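Local coordinates for CS6 fimbrial subunit B, CS6 fimbrial subunit A (Escherichia coli, PDB 4B9G), which forms a pilin building block of the CS6 colonization factor, probably assembling by donor-strand complementation into the surface fimbriae of enterotoxigenic strains, at residues S36-V41 with M80-R85. Numbering follows the deposited sequence.
Sequences SQLYTV and MNYYIR
Two tyrosines meet at their phenol ends: Y39 OH and Y82 OH lie 2.8 Å apart in a hydrogen bond that either hydroxyl could donate. Tyrosine suits both positions, since its ring can line the apolar interior while its one polar atom is satisfied by a like partner. The rings form an offset edge-to-face pair, centroids 5.4 Å apart and planes at 73°, with the edge of Y39 turned toward the face of Y82. Y82 OH sits in the plane of the Y39 ring, off its edge.

Both segments lie in the CssB part of this engineered fusion. Strands 37-44 and 79-88 are not paired with each other; each runs antiparallel to strand 108-119, consistent with the incomplete immunoglobulin-like fold of a pilin, completed here by the fused donor strand 145-160. A113 of that shared neighbour, strand 108-119, touches both tyrosines, as does V156, from the CssA-derived donor segment joined on by design.

Apolar contacts flank the tyrosines. L38, a branched leucine able to fill the buried corner where the chain turns, brings CD1 to 3.9 Å from Y82 CB and 4.2 Å from M80 CB. Beyond the phenol pair, I84 CD1 comes to 3.9 Å from Y39 OH, the end methyl of the longer arm of a beta-branched side chain, a shape common in strands.

At the partly exposed margin, the long, polar Q37 and R85 merely brush, Q37 CD 4.5 Å from R85 NH2; the guanidinium is engaged instead through NE in a salt bridge with D87.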
loop_
_atom_site.group_PDB
_atom_site.type_symbol
_atom_site.label_atom_id
_atom_site.label_comp_id
_atom_site.label_asym_id
_atom_site.label_seq_id
_atom_site.Cartn_x
_atom_site.Cartn_y
_atom_site.Cartn_z
ATOM N N SER A 36 -9.279 -2.633 -9.825
ATOM C CA SER A 36 -9.655 -1.320 -9.363
ATOM C C SER A 36 -8.712 -0.798 -8.311
ATOM O O SER A 36 -8.194 -1.565 -7.508
ATOM C CB SER A 36 -11.079 -1.227 -8.856
ATOM O OG SER A 36 -12.033 -1.626 -9.743
ATOM N N GLN A 37 -8.501 0.516 -8.338
ATOM C CA GLN A 37 -7.674 1.148 -7.341
ATOM C C GLN A 37 -8.492 1.460 -6.098
ATOM O O GLN A 37 -9.513 2.156 -6.151
ATOM C CB GLN A 37 -7.067 2.447 -7.880
ATOM C CG GLN A 37 -6.136 2.260 -9.050
ATOM C CD GLN A 37 -5.731 3.588 -9.642
ATOM O OE1 GLN A 37 -5.066 4.385 -8.999
ATOM N NE2 GLN A 37 -6.165 3.849 -10.858
ATOM N N LEU A 38 -8.040 0.975 -4.941
ATOM C CA LEU A 38 -8.732 1.191 -3.668
ATOM C C LEU A 38 -8.250 2.455 -2.952
ATOM O O LEU A 38 -9.045 3.128 -2.275
ATOM C CB LEU A 38 -8.567 -0.017 -2.775
ATOM C CG LEU A 38 -9.065 -1.339 -3.363
ATOM C CD1 LEU A 38 -8.854 -2.485 -2.359
ATOM C CD2 LEU A 38 -10.524 -1.261 -3.812
ATOM N N TYR A 39 -6.963 2.746 -3.071
ATOM C CA TYR A 39 -6.351 3.968 -2.572
ATOM C C TYR A 39 -5.049 4.163 -3.339
ATOM O O TYR A 39 -4.553 3.223 -3.977
ATOM C CB TYR A 39 -6.149 3.950 -1.048
ATOM C CG TYR A 39 -5.156 2.954 -0.487
ATOM C CD1 TYR A 39 -3.801 3.233 -0.460
ATOM C CD2 TYR A 39 -5.579 1.746 0.050
ATOM C CE1 TYR A 39 -2.887 2.344 0.111
ATOM C CE2 TYR A 39 -4.679 0.842 0.617
ATOM C CZ TYR A 39 -3.331 1.153 0.659
ATOM O OH TYR A 39 -2.399 0.319 1.231
ATOM N N THR A 40 -4.498 5.364 -3.260
ATOM C CA THR A 40 -3.183 5.627 -3.847
ATOM C C THR A 40 -2.279 6.227 -2.760
ATOM O O THR A 40 -2.739 6.668 -1.681
ATOM C CB THR A 40 -3.306 6.474 -5.060
ATOM O OG1 THR A 40 -3.951 5.863 -6.168
ATOM C CG2 THR A 40 -3.691 7.776 -4.784
ATOM N N VAL A 41 -0.988 6.194 -3.044
ATOM C CA VAL A 41 0.064 6.639 -2.138
ATOM C C VAL A 41 0.997 7.543 -2.937
ATOM O O VAL A 41 1.407 7.186 -4.058
ATOM C CB VAL A 41 0.880 5.444 -1.606
ATOM C CG1 VAL A 41 1.932 5.911 -0.594
ATOM C CG2 VAL A 41 -0.037 4.379 -1.014
ATOM N N MET A 80 -11.531 -6.781 1.676
ATOM C CA MET A 80 -11.016 -6.655 0.316
ATOM C C MET A 80 -9.531 -6.979 0.323
ATOM O O MET A 80 -8.777 -6.405 1.104
ATOM C CB MET A 80 -11.219 -5.224 -0.183
ATOM C CG MET A 80 -12.669 -4.772 -0.182
ATOM S SD MET A 80 -12.766 -3.060 -0.707
ATOM C CE MET A 80 -14.541 -2.787 -0.666
ATOM N N ASN A 81 -9.114 -7.858 -0.581
ATOM C CA ASN A 81 -7.716 -8.179 -0.789
ATOM C C ASN A 81 -7.091 -7.271 -1.848
ATOM O O ASN A 81 -7.747 -6.930 -2.837
ATOM C CB ASN A 81 -7.577 -9.619 -1.279
ATOM C CG ASN A 81 -8.063 -10.635 -0.286
ATOM O OD1 ASN A 81 -7.920 -10.464 0.907
ATOM N ND2 ASN A 81 -8.643 -11.712 -0.790
ATOM N N TYR A 82 -5.817 -6.909 -1.676
ATOM C CA TYR A 82 -5.161 -6.035 -2.638
ATOM C C TYR A 82 -3.650 -6.202 -2.592
ATOM O O TYR A 82 -3.107 -6.707 -1.616
ATOM C CB TYR A 82 -5.524 -4.562 -2.392
ATOM C CG TYR A 82 -4.895 -3.962 -1.159
ATOM C CD1 TYR A 82 -5.470 -4.103 0.101
ATOM C CD2 TYR A 82 -3.714 -3.236 -1.253
ATOM C CE1 TYR A 82 -4.886 -3.537 1.221
ATOM C CE2 TYR A 82 -3.132 -2.650 -0.140
ATOM C CZ TYR A 82 -3.720 -2.798 1.094
ATOM O OH TYR A 82 -3.145 -2.167 2.188
ATOM N N TYR A 83 -2.979 -5.716 -3.638
ATOM C CA TYR A 83 -1.527 -5.600 -3.643
ATOM C C TYR A 83 -1.132 -4.174 -4.052
ATOM O O TYR A 83 -1.942 -3.413 -4.610
ATOM C CB TYR A 83 -0.858 -6.611 -4.589
ATOM C CG TYR A 83 -1.184 -6.433 -6.036
ATOM C CD1 TYR A 83 -0.437 -5.591 -6.845
ATOM C CD2 TYR A 83 -2.273 -7.104 -6.591
ATOM C CE1 TYR A 83 -0.766 -5.448 -8.191
ATOM C CE2 TYR A 83 -2.603 -6.968 -7.917
ATOM C CZ TYR A 83 -1.856 -6.142 -8.713
ATOM O OH TYR A 83 -2.146 -6.013 -10.051
ATOM N N ILE A 84 0.121 -3.816 -3.795
ATOM C CA ILE A 84 0.656 -2.501 -4.142
ATOM C C ILE A 84 1.408 -2.541 -5.483
ATOM O O ILE A 84 2.317 -3.366 -5.682
ATOM C CB ILE A 84 1.619 -1.998 -3.020
ATOM C CG1 ILE A 84 0.830 -1.755 -1.728
ATOM C CG2 ILE A 84 2.397 -0.763 -3.469
ATOM C CD1 ILE A 84 -0.075 -0.526 -1.721
ATOM N N ARG A 85 1.037 -1.638 -6.390
ATOM C CA ARG A 85 1.666 -1.448 -7.696
ATOM C C ARG A 85 2.349 -0.071 -7.706
ATOM O O ARG A 85 1.747 0.921 -7.263
ATOM C CB ARG A 85 0.588 -1.493 -8.787
ATOM C CG ARG A 85 1.130 -1.421 -10.195
ATOM C CD ARG A 85 0.034 -1.491 -11.253
ATOM N NE ARG A 85 -0.739 -0.254 -11.281
ATOM C CZ ARG A 85 -2.026 -0.155 -11.609
ATOM N NH1 ARG A 85 -2.741 -1.212 -11.954
ATOM N NH2 ARG A 85 -2.605 1.028 -11.563
#